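Topoisomerase I-like protein (Leishmania donovani, PDB 2B9S) probably relaxes supercoiled DNA as one subunit of a heterodimeric type IB topoisomerase, transiently nicking and then resealing one strand. Local coordinates at residues D[141-146]-D[229-234]; D[244-249]-D[385-390]; D[282-287]-D[303-308]; D[311-316]-D[321-326]. All coordinates share one frame; numbering follows the deposited sequence.

How the contacts relate
Contacts 2, 3 and 4 all belong to the catalytic core, whereas contact 1 lies in the DNA-binding fragment, with centres about 25 to 44 Å from the other three. Contacts 1, 2 and 3 are buried and meet through small apolar patches; contact 4 is a partly exposed hairpin and the one whose segments are joined by hydrogen bonds. Contact 2 reaches the vanadate and a DNA phosphate, contact 1 a DNA base through Met-230. Contact 2 touches contact 3, where Asn-389 ND2 bonds to Asp-285 O and Phe-385 packs on Ile-284. Contact 3 in turn meets contact 4 through Val-303 and Leu-308, which pack on Phe-325, so that these three form a continuous run from helix to sheet.

Contact 1: D[141-146]-D[229-234]; sequences RYCVWD and VMLAPS
Leu-231 reaches into the angle between Cys-143 and Trp-145, two residues on the same face of the strand 142-145, and its two methyl branches divide the work. All of the contact between the segments is apolar. The CD2 branch meets the sulfur: Leu-231 CD2 lies 3.3 Å from Cys-143 SG, a close approach for a methyl and a thiol. The other branch goes to the indole, where Leu-231 CD1 comes within 3.7 Å of Trp-145 CE3 and lies 4.2 Å from CD2 of the same ring, so the six-membered part is the portion touched. The methyl approaches this ring obliquely. Trp-145 CG stands anti to the backbone N (chi1 179°), which carries the indole off the strand toward the loop.

Polar links are made to other parts of the fold. Backbone bonds tie Cys-143 to Glu-150 and Val-144 to Ala-26, placing the strand in the middle of a three-stranded antiparallel sheet. On the other side of the contact, Met-230 N is held by Asn-154 OD1, and Met-230 packs on a cytosine base of the bound DNA. Trp-22 meets Trp-145 edge-to-face, while Val-237 of helix 236-266 touches both Trp-145 and Leu-231.

Leucine, thiol and indole thus join the sheet to the loop leading into helix 236-266 by dispersion and the exclusion of water, without directional bonds between the two segments.

Contact 2: D[244-249]-D[385-390]; sequences VKFEKA and FRTYNA. With VO4 (vanadate ion), chain F; nucleotides of chain A.
Thr-387 turns its methyl, not its hydroxyl, toward helix 236-266. CG2, set anti to the backbone N, lies 3.6 Å from Phe-246 CE2 and is equally near CD2, approaching the ring obliquely. The same methyl meets Ala-249 CB at 3.7 Å, so one branch fills the angle between two residues of the opposing helix. Tyr-388 adds a second point, its CD1 standing 3.6 Å from Ala-249 O, with that oxygen at the ring edge. The local axes approach to 8.9 Å and cross at -77°, with Ala-249 and Thr-387 between them.

Each helix also sends out a charged side chain, Lys-245 to a DNA phosphate and Arg-386 to the vanadate. Lys-245 NZ donates to OP2 of DT10 of chain A at 2.9 Å; its chain is turned about the CG-CD bond (chi3 94°), and its CE rests over one face of Phe-246. Asp-242 forms a salt bridge with the same ammonium group. Arg-386 NH2 gives a nearly straight bond of 2.8 Å to vanadate O1, which lies in the guanidinium plane. Cys-427 O also takes a bond from NH2, and Tyr-22 OH of the partner subunit receives one from NE, so the group's rotation is fixed from several sides.

DT10 O3' binds vanadium at 1.8 Å, and Arg-290 NE and His-429 NE2 are also hydrogen-bonded to the vanadate: this is the transition-state mimic in the active site of a type IB topoisomerase.

Contact 3: D[282-287]-D[303-308]; sequences YFIDRL and VGCCSL
Ile-284 and Cys-305 mark the closest approach of the two backbones, with their CA atoms 7.1 Å apart. Residues 282-287 are helical, held by i to i+4 bonds such as Leu-287 N to Phe-283 O, whereas 303-308 form a compact turn. Within that turn Ser-307 N bonds to Gly-304 O and Leu-308 N to Cys-305 O. Ser-307 OG closes it further by accepting from Gly-304 N at 3.1 Å, a side-chain bond with an angle of 157° at the hydrogen.

The thiol of Cys-305 is the central element between the segments. Standing anti to the backbone N (chi1 -172°), SG extends toward the helix and touches two successive residues there: it lies 4.0 Å from Phe-283 CB and the same distance from Ile-284 CG1. Cys-305 CB also meets Ile-284 CG1 at 4.0 Å, so the cysteine lies against the isoleucine with both of its side-chain atoms.

These segments belong to the catalytic core of the type IB enzyme, where the chain leaves helix 272-287, passes Arg-290 of the vanadate pocket and returns before the hairpin of strands 313-315 and 320-326. Backbone bonds join Cys-305 to Arg-290 and Cys-306 to Val-291, tying the turn to that active-site stretch.

The phenyl ring of Phe-283 has Cys-305 SG at its edge, near the ring plane. A looser contact lies beyond it, with Leu-308 CD1 approaching Phe-283 CD2 obliquely at 4.4 Å. The ring also meets Phe-323 edge-to-face, and Leu-347 of helix 341-351 packs against it.

Contact 4: D[311-316]-D[321-326]; sequences EHIQLM and VRFDFL
Arg-322 and Gln-314 face each other as the hydrogen-bonded pair of an antiparallel beta hairpin, strands 313-315 and 320-326. Their backbones exchange two bonds, Gln-314 N to Arg-322 O and Arg-322 N to Gln-314 O, each 2.9 Å. A third, from Asp-324 N to His-312 O, is nearly straight at 171°.

Followed outward, Arg-322 CB lies 3.8 Å from Gln-314 O and 4.1 Å from Gln-314 CB, and near Met-316 CG. The two side chains run alongside each other, pointing the same way, and Arg-322 CD passes Gln-314 OE1 at 4.1 Å. A bend at chi3 (-68°) then turns the head group, leaving the guanidinium plane 78° from the glutamine amide. NE is engaged by Asp-336 in a salt bridge, while the methyl of Met-316 lies over one face of the group, toward its rim, near both NH1 and NH2.

On the other side of the sheet, Ile-313 bridges two neighbours: CB touches Val-321 CG1 at 3.8 Å, and CG2 meets the Phe-323 ring obliquely. Leu-347 of helix 341-351 packs on Ile-313 and Val-321. Near the far end, His-312 crosses Phe-325 at about a right angle, its CD2 3.5 Å from Phe-325 CB.

The Met-316 methyl, CE, sits 3.5 Å from Arg-322 CZ.

Contact 1: D[141-146]-D[229-234]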
# COMPACT_ATOMS: atom_id res chain seq x y z
N ARG D 141 -10.25 5.38 -19.08
CA ARG D 141 -9.70 6.31 -18.08
C ARG D 141 -10.78 6.95 -17.24
O ARG D 141 -10.50 7.53 -16.19
CB ARG D 141 -8.78 7.42 -18.77
N TYR D 142 -12.03 6.84 -17.69
CA TYR D 142 -13.13 7.53 -17.02
C TYR D 142 -14.34 6.68 -16.81
O TYR D 142 -14.60 5.75 -17.58
CB TYR D 142 -13.53 8.80 -17.78
CG TYR D 142 -12.45 9.85 -17.76
CD1 TYR D 142 -11.52 9.93 -18.79
CD2 TYR D 142 -12.32 10.71 -16.68
CE1 TYR D 142 -10.51 10.86 -18.76
CE2 TYR D 142 -11.32 11.65 -16.65
CZ TYR D 142 -10.42 11.72 -17.69
OH TYR D 142 -9.40 12.66 -17.67
N CYS D 143 -15.07 7.00 -15.75
CA CYS D 143 -16.37 6.41 -15.50
C CYS D 143 -17.34 7.54 -15.15
O CYS D 143 -16.94 8.69 -15.03
CB CYS D 143 -16.27 5.37 -14.36
SG CYS D 143 -16.13 6.05 -12.71
N VAL D 144 -18.62 7.21 -14.99
CA VAL D 144 -19.60 8.19 -14.57
C VAL D 144 -20.27 7.66 -13.30
O VAL D 144 -20.97 6.65 -13.32
CB VAL D 144 -20.65 8.54 -15.71
CG1 VAL D 144 -21.68 9.55 -15.22
CG2 VAL D 144 -19.94 9.10 -16.95
N TRP D 145 -19.99 8.34 -12.20
CA TRP D 145 -20.45 7.98 -10.87
C TRP D 145 -21.46 9.02 -10.46
O TRP D 145 -21.11 10.19 -10.27
CB TRP D 145 -19.24 8.00 -9.92
CG TRP D 145 -19.49 7.66 -8.47
CD1 TRP D 145 -20.20 8.40 -7.57
CD2 TRP D 145 -18.99 6.53 -7.74
NE1 TRP D 145 -20.21 7.78 -6.34
CE2 TRP D 145 -19.46 6.64 -6.41
CE3 TRP D 145 -18.20 5.41 -8.09
CZ2 TRP D 145 -19.16 5.68 -5.42
CZ3 TRP D 145 -17.91 4.45 -7.11
CH2 TRP D 145 -18.40 4.60 -5.79
N ASP D 146 -22.72 8.61 -10.32
CA ASP D 146 -23.84 9.50 -10.02
C ASP D 146 -23.90 10.74 -10.93
O ASP D 146 -24.08 11.87 -10.45
CB ASP D 146 -23.80 9.93 -8.54
CG ASP D 146 -24.28 8.85 -7.60
OD1 ASP D 146 -24.83 7.83 -8.06
OD2 ASP D 146 -24.12 9.02 -6.37
N VAL D 229 -10.28 -2.78 -9.38
CA VAL D 229 -10.23 -1.52 -10.10
C VAL D 229 -11.09 -0.51 -9.34
O VAL D 229 -12.28 -0.73 -9.12
CB VAL D 229 -10.75 -1.69 -11.53
CG1 VAL D 229 -10.69 -0.36 -12.27
CG2 VAL D 229 -9.95 -2.75 -12.27
N MET D 230 -10.47 0.57 -8.92
CA MET D 230 -11.15 1.62 -8.15
C MET D 230 -10.89 3.02 -8.74
O MET D 230 -10.08 3.17 -9.66
CB MET D 230 -10.74 1.51 -6.66
CG MET D 230 -11.42 0.29 -5.93
SD MET D 230 -11.17 0.28 -4.16
CE MET D 230 -11.88 -1.28 -3.56
N LEU D 231 -11.58 4.04 -8.21
CA LEU D 231 -11.43 5.42 -8.73
C LEU D 231 -10.11 6.07 -8.34
O LEU D 231 -9.46 5.63 -7.41
CB LEU D 231 -12.63 6.32 -8.34
CG LEU D 231 -14.05 5.91 -8.79
CD1 LEU D 231 -14.99 7.09 -8.72
CD2 LEU D 231 -14.08 5.33 -10.17
N ALA D 232 -9.71 7.09 -9.10
CA ALA D 232 -8.50 7.86 -8.83
C ALA D 232 -8.69 8.71 -7.57
O ALA D 232 -9.81 9.01 -7.20
CB ALA D 232 -8.15 8.73 -10.03
N PRO D 233 -7.58 9.07 -6.89
CA PRO D 233 -7.69 9.88 -5.66
C PRO D 233 -8.35 11.25 -5.87
O PRO D 233 -8.91 11.81 -4.92
CB PRO D 233 -6.23 10.02 -5.19
CG PRO D 233 -5.43 9.02 -5.98
CD PRO D 233 -6.19 8.73 -7.23
N SER D 234 -8.29 11.77 -7.12
CA SER D 234 -9.00 13.01 -7.53
C SER D 234 -10.53 12.90 -7.55
O SER D 234 -11.23 13.92 -7.62
CB SER D 234 -8.49 13.52 -8.89
OG SER D 234 -8.81 12.64 -9.96

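Contact 2: D[244-249]-D[385-390]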
# COMPACT_ATOMS: atom_id res chain seq x y z
N VAL D 244 -13.26 12.65 5.78
CA VAL D 244 -13.88 11.98 6.91
C VAL D 244 -12.82 11.32 7.81
O VAL D 244 -12.87 11.41 9.05
CB VAL D 244 -14.95 10.99 6.39
CG1 VAL D 244 -15.26 9.89 7.39
CG2 VAL D 244 -16.21 11.78 5.99
N LYS D 245 -11.83 10.70 7.17
CA LYS D 245 -10.64 10.17 7.83
C LYS D 245 -9.86 11.23 8.67
O LYS D 245 -9.48 10.96 9.83
CB LYS D 245 -9.73 9.56 6.77
CG LYS D 245 -8.37 9.09 7.24
CD LYS D 245 -7.52 8.68 6.05
CE LYS D 245 -6.65 9.83 5.58
NZ LYS D 245 -5.88 9.52 4.34
N PHE D 246 -9.61 12.40 8.09
CA PHE D 246 -8.94 13.45 8.84
C PHE D 246 -9.83 14.07 9.91
O PHE D 246 -9.34 14.50 10.96
CB PHE D 246 -8.36 14.51 7.92
CG PHE D 246 -7.14 14.06 7.21
CD1 PHE D 246 -7.14 13.91 5.83
CD2 PHE D 246 -5.98 13.76 7.91
CE1 PHE D 246 -6.00 13.49 5.16
CE2 PHE D 246 -4.83 13.33 7.25
CZ PHE D 246 -4.85 13.20 5.87
N GLU D 247 -11.14 14.08 9.68
CA GLU D 247 -12.09 14.53 10.70
C GLU D 247 -12.15 13.59 11.90
O GLU D 247 -12.39 14.07 13.01
CB GLU D 247 -13.48 14.80 10.12
CG GLU D 247 -13.54 15.99 9.13
CD GLU D 247 -13.25 17.33 9.78
OE1 GLU D 247 -14.02 17.75 10.66
OE2 GLU D 247 -12.26 17.99 9.41
N LYS D 248 -11.94 12.27 11.71
CA LYS D 248 -11.81 11.44 12.92
C LYS D 248 -10.51 11.59 13.71
O LYS D 248 -10.53 11.47 14.93
CB LYS D 248 -12.35 9.97 12.87
CG LYS D 248 -12.32 9.20 11.60
CD LYS D 248 -13.14 7.90 11.81
CE LYS D 248 -12.65 6.75 10.92
NZ LYS D 248 -13.45 5.52 11.12
N ALA D 249 -9.41 11.86 13.02
CA ALA D 249 -8.14 12.17 13.71
C ALA D 249 -8.24 13.44 14.61
O ALA D 249 -7.69 13.46 15.71
CB ALA D 249 -7.00 12.31 12.71
N PHE D 385 -4.70 6.83 15.31
CA PHE D 385 -3.63 7.43 16.13
C PHE D 385 -2.43 7.82 15.30
O PHE D 385 -1.64 8.71 15.66
CB PHE D 385 -3.18 6.47 17.23
CG PHE D 385 -4.08 6.45 18.43
CD1 PHE D 385 -5.17 5.59 18.47
CD2 PHE D 385 -3.84 7.30 19.51
CE1 PHE D 385 -6.02 5.56 19.59
CE2 PHE D 385 -4.67 7.29 20.64
CZ PHE D 385 -5.76 6.43 20.68
N ARG D 386 -2.28 7.13 14.18
CA ARG D 386 -1.13 7.33 13.33
C ARG D 386 -1.34 8.60 12.48
O ARG D 386 -0.43 9.42 12.33
CB ARG D 386 -0.94 6.07 12.48
CG ARG D 386 0.46 5.78 12.12
CD ARG D 386 0.55 4.42 11.39
NE ARG D 386 1.60 4.47 10.39
CZ ARG D 386 2.89 4.33 10.66
NH1 ARG D 386 3.31 4.09 11.90
NH2 ARG D 386 3.77 4.37 9.67
N THR D 387 -2.56 8.73 11.93
CA THR D 387 -3.04 9.95 11.28
C THR D 387 -3.01 11.15 12.24
O THR D 387 -2.57 12.24 11.86
CB THR D 387 -4.50 9.78 10.77
OG1 THR D 387 -4.61 8.59 9.99
CG2 THR D 387 -4.93 10.98 9.92
N TYR D 388 -3.51 10.93 13.45
CA TYR D 388 -3.49 11.92 14.52
C TYR D 388 -2.07 12.37 14.86
O TYR D 388 -1.79 13.57 14.93
CB TYR D 388 -4.20 11.38 15.77
CG TYR D 388 -3.87 12.16 17.03
CD1 TYR D 388 -4.50 13.38 17.32
CD2 TYR D 388 -2.89 11.69 17.91
CE1 TYR D 388 -4.17 14.10 18.45
CE2 TYR D 388 -2.56 12.40 19.05
CZ TYR D 388 -3.20 13.60 19.32
OH TYR D 388 -2.86 14.30 20.47
N ASN D 389 -1.18 11.41 15.05
CA ASN D 389 0.20 11.70 15.40
C ASN D 389 0.96 12.46 14.33
O ASN D 389 1.78 13.32 14.64
CB ASN D 389 0.96 10.42 15.74
CG ASN D 389 0.82 10.03 17.19
OD1 ASN D 389 1.12 10.84 18.08
ND2 ASN D 389 0.35 8.80 17.45
N ALA D 390 0.72 12.12 13.06
CA ALA D 390 1.43 12.75 11.96
C ALA D 390 0.97 14.19 11.80
O ALA D 390 1.78 15.11 11.63
CB ALA D 390 1.21 11.98 10.67
V VO4 F . 1.37 3.57 6.50
O1 VO4 F . 2.82 4.37 7.02
O2 VO4 F . 0.56 2.35 7.49
P DT A 10 -4.88 5.86 4.89
OP1 DT A 10 -4.80 6.23 6.30
OP2 DT A 10 -4.96 6.85 3.78
O5' DT A 10 -3.58 4.98 4.56
C5' DT A 10 -2.94 4.15 5.55
C4' DT A 10 -1.70 3.51 4.96
O4' DT A 10 -2.02 2.74 3.78
C3' DT A 10 -0.63 4.49 4.47
O3' DT A 10 0.59 4.04 4.98
C2' DT A 10 -0.60 4.39 2.95
C1' DT A 10 -0.97 2.92 2.82
N1 DT A 10 -1.50 2.49 1.51
C2 DT A 10 -0.96 1.35 0.93
O2 DT A 10 -0.05 0.71 1.43
N3 DT A 10 -1.52 0.99 -0.26
C4 DT A 10 -2.55 1.64 -0.94
O4 DT A 10 -2.98 1.21 -2.01
C5 DT A 10 -3.06 2.83 -0.29
C7 DT A 10 -4.09 3.71 -0.98
C6 DT A 10 -2.53 3.19 0.90

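Contact 3: D[282-287]-D[303-308]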
# COMPACT_ATOMS: atom_id res chain seq x y z
N TYR D 282 -0.62 2.38 24.73
CA TYR D 282 0.46 3.30 25.04
C TYR D 282 1.50 3.41 23.90
O TYR D 282 1.94 4.52 23.56
CB TYR D 282 1.15 2.86 26.33
CG TYR D 282 2.42 3.61 26.66
CD1 TYR D 282 2.37 4.87 27.27
CD2 TYR D 282 3.67 3.06 26.39
CE1 TYR D 282 3.54 5.57 27.58
CE2 TYR D 282 4.84 3.74 26.69
CZ TYR D 282 4.77 5.00 27.30
OH TYR D 282 5.94 5.68 27.61
N PHE D 283 1.91 2.26 23.34
CA PHE D 283 2.82 2.22 22.20
C PHE D 283 2.23 2.85 20.95
O PHE D 283 2.90 3.60 20.27
CB PHE D 283 3.28 0.79 21.86
CG PHE D 283 4.27 0.21 22.83
CD1 PHE D 283 4.94 1.02 23.75
CD2 PHE D 283 4.56 -1.14 22.79
CE1 PHE D 283 5.85 0.48 24.65
CE2 PHE D 283 5.49 -1.69 23.67
CZ PHE D 283 6.13 -0.87 24.60
N ILE D 284 0.98 2.50 20.63
CA ILE D 284 0.28 3.00 19.44
C ILE D 284 0.07 4.52 19.53
O ILE D 284 0.26 5.25 18.54
CB ILE D 284 -1.07 2.26 19.24
CG1 ILE D 284 -0.82 0.79 18.86
CG2 ILE D 284 -1.94 2.96 18.21
CD1 ILE D 284 -2.05 -0.10 18.88
N ASP D 285 -0.31 4.99 20.72
CA ASP D 285 -0.44 6.41 21.01
C ASP D 285 0.90 7.16 20.93
O ASP D 285 1.04 8.08 20.12
CB ASP D 285 -1.08 6.62 22.39
CG ASP D 285 -1.12 8.09 22.82
OD1 ASP D 285 -0.87 9.00 22.00
OD2 ASP D 285 -1.41 8.33 24.01
N ARG D 286 1.88 6.75 21.74
CA ARG D 286 3.09 7.57 21.92
C ARG D 286 4.11 7.40 20.80
O ARG D 286 4.82 8.35 20.47
CB ARG D 286 3.77 7.34 23.29
CG ARG D 286 2.90 7.56 24.54
CD ARG D 286 1.85 8.67 24.41
NE ARG D 286 2.39 10.03 24.29
CZ ARG D 286 2.06 11.05 25.09
NH1 ARG D 286 1.20 10.90 26.09
NH2 ARG D 286 2.61 12.24 24.88
N LEU D 287 4.16 6.19 20.23
CA LEU D 287 5.14 5.83 19.20
C LEU D 287 4.56 5.66 17.79
O LEU D 287 5.31 5.40 16.85
CB LEU D 287 5.87 4.53 19.59
CG LEU D 287 6.72 4.46 20.85
CD1 LEU D 287 7.35 3.11 20.92
CD2 LEU D 287 7.78 5.56 20.85
N VAL D 303 6.08 -7.53 11.81
CA VAL D 303 5.27 -7.34 13.00
C VAL D 303 4.84 -5.89 13.14
O VAL D 303 5.42 -4.99 12.54
CB VAL D 303 6.02 -7.81 14.29
CG1 VAL D 303 6.40 -9.31 14.17
CG2 VAL D 303 7.26 -6.96 14.55
N GLY D 304 3.78 -5.69 13.91
CA GLY D 304 3.44 -4.37 14.43
C GLY D 304 3.18 -4.57 15.91
O GLY D 304 3.61 -5.56 16.50
N CYS D 305 2.43 -3.66 16.51
CA CYS D 305 2.30 -3.62 17.96
C CYS D 305 1.89 -4.96 18.61
O CYS D 305 2.66 -5.54 19.37
CB CYS D 305 1.36 -2.48 18.36
SG CYS D 305 1.35 -2.27 20.12
N CYS D 306 0.69 -5.45 18.29
CA CYS D 306 0.12 -6.64 18.91
C CYS D 306 0.89 -7.93 18.63
O CYS D 306 0.70 -8.93 19.33
CB CYS D 306 -1.36 -6.80 18.51
SG CYS D 306 -2.48 -5.43 19.01
N SER D 307 1.78 -7.91 17.63
CA SER D 307 2.56 -9.10 17.27
C SER D 307 4.07 -9.03 17.63
O SER D 307 4.86 -9.90 17.24
CB SER D 307 2.32 -9.48 15.79
OG SER D 307 2.68 -8.42 14.93
N LEU D 308 4.48 -8.00 18.36
CA LEU D 308 5.87 -7.93 18.82
C LEU D 308 6.23 -9.16 19.65
O LEU D 308 5.43 -9.64 20.43
CB LEU D 308 6.15 -6.66 19.63
CG LEU D 308 5.99 -5.31 18.92
CD1 LEU D 308 5.85 -4.19 19.95
CD2 LEU D 308 7.13 -5.03 17.90

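Contact 4: D[311-316]-D[321-326]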
# COMPACT_ATOMS: atom_id res chain seq x y z
N GLU D 311 12.16 -11.16 21.26
CA GLU D 311 13.32 -10.74 20.47
C GLU D 311 13.30 -9.29 19.92
O GLU D 311 14.34 -8.78 19.50
CB GLU D 311 13.52 -11.71 19.31
CG GLU D 311 12.34 -11.78 18.31
CD GLU D 311 12.40 -13.00 17.40
OE1 GLU D 311 13.50 -13.58 17.24
OE2 GLU D 311 11.34 -13.40 16.84
N HIS D 312 12.14 -8.65 19.89
CA HIS D 312 12.01 -7.35 19.22
C HIS D 312 12.27 -6.18 20.13
O HIS D 312 12.45 -5.07 19.64
CB HIS D 312 10.63 -7.18 18.56
CG HIS D 312 10.42 -8.12 17.42
ND1 HIS D 312 9.26 -8.82 17.24
CD2 HIS D 312 11.26 -8.53 16.43
CE1 HIS D 312 9.37 -9.60 16.18
NE2 HIS D 312 10.58 -9.44 15.68
N ILE D 313 12.25 -6.43 21.45
CA ILE D 313 12.60 -5.41 22.45
C ILE D 313 13.76 -5.85 23.34
O ILE D 313 13.99 -7.03 23.59
CB ILE D 313 11.38 -4.93 23.31
CG1 ILE D 313 10.94 -6.02 24.30
CG2 ILE D 313 10.22 -4.39 22.41
CD1 ILE D 313 9.89 -5.54 25.31
N GLN D 314 14.51 -4.86 23.83
CA GLN D 314 15.63 -5.08 24.71
C GLN D 314 15.53 -4.04 25.83
O GLN D 314 15.43 -2.84 25.55
CB GLN D 314 16.92 -4.93 23.92
CG GLN D 314 18.17 -5.37 24.62
CD GLN D 314 19.39 -5.20 23.73
OE1 GLN D 314 19.27 -5.18 22.50
NE2 GLN D 314 20.56 -5.05 24.34
N LEU D 315 15.50 -4.51 27.07
CA LEU D 315 15.38 -3.65 28.25
C LEU D 315 16.75 -3.13 28.72
O LEU D 315 17.59 -3.90 29.17
CB LEU D 315 14.64 -4.38 29.39
CG LEU D 315 13.10 -4.37 29.56
CD1 LEU D 315 12.31 -3.97 28.32
CD2 LEU D 315 12.61 -5.72 30.08
N MET D 316 16.93 -1.81 28.59
CA MET D 316 18.18 -1.11 28.91
C MET D 316 18.09 -0.42 30.28
O MET D 316 16.99 -0.30 30.84
CB MET D 316 18.47 -0.04 27.83
CG MET D 316 18.22 -0.49 26.39
SD MET D 316 19.33 -1.78 25.84
CE MET D 316 20.82 -0.81 25.55
N VAL D 321 13.68 1.37 26.50
CA VAL D 321 13.42 0.20 25.67
C VAL D 321 14.03 0.42 24.30
O VAL D 321 13.76 1.42 23.65
CB VAL D 321 11.92 -0.11 25.54
CG1 VAL D 321 11.71 -1.53 24.98
CG2 VAL D 321 11.22 0.01 26.87
N ARG D 322 14.90 -0.49 23.90
CA ARG D 322 15.40 -0.58 22.53
C ARG D 322 14.53 -1.53 21.68
O ARG D 322 14.54 -2.76 21.89
CB ARG D 322 16.84 -1.09 22.53
CG ARG D 322 17.45 -1.16 21.17
CD ARG D 322 18.95 -1.29 21.26
NE ARG D 322 19.57 -0.07 21.77
CZ ARG D 322 20.84 0.03 22.18
NH1 ARG D 322 21.66 -1.01 22.13
NH2 ARG D 322 21.29 1.20 22.64
N PHE D 323 13.79 -0.93 20.74
CA PHE D 323 13.01 -1.65 19.71
C PHE D 323 13.88 -1.97 18.49
O PHE D 323 14.61 -1.11 18.00
CB PHE D 323 11.84 -0.77 19.24
CG PHE D 323 10.76 -0.57 20.27
CD1 PHE D 323 9.60 -1.34 20.23
CD2 PHE D 323 10.89 0.40 21.27
CE1 PHE D 323 8.60 -1.16 21.17
CE2 PHE D 323 9.90 0.58 22.21
CZ PHE D 323 8.75 -0.21 22.16
N ASP D 324 13.81 -3.19 17.98
CA ASP D 324 14.45 -3.52 16.69
C ASP D 324 13.67 -4.61 15.97
O ASP D 324 13.68 -5.78 16.36
CB ASP D 324 15.91 -3.93 16.89
CG ASP D 324 16.67 -4.09 15.57
OD1 ASP D 324 16.11 -3.90 14.47
OD2 ASP D 324 17.87 -4.43 15.66
N PHE D 325 12.94 -4.21 14.93
CA PHE D 325 12.05 -5.16 14.24
C PHE D 325 11.73 -4.73 12.83
O PHE D 325 11.83 -3.54 12.49
CB PHE D 325 10.76 -5.38 15.06
CG PHE D 325 9.86 -4.17 15.15
CD1 PHE D 325 8.98 -3.87 14.10
CD2 PHE D 325 9.88 -3.35 16.28
CE1 PHE D 325 8.12 -2.73 14.17
CE2 PHE D 325 9.05 -2.21 16.37
CZ PHE D 325 8.16 -1.90 15.31
N LEU D 326 11.34 -5.69 12.00
CA LEU D 326 10.86 -5.38 10.65
C LEU D 326 9.35 -5.18 10.71
O LEU D 326 8.61 -6.05 11.22
CB LEU D 326 11.24 -6.49 9.64
CG LEU D 326 12.74 -6.83 9.51
CD1 LEU D 326 12.93 -7.98 8.54
CD2 LEU D 326 13.61 -5.63 9.09
O HOH W 1 11.03 -8.82 12.64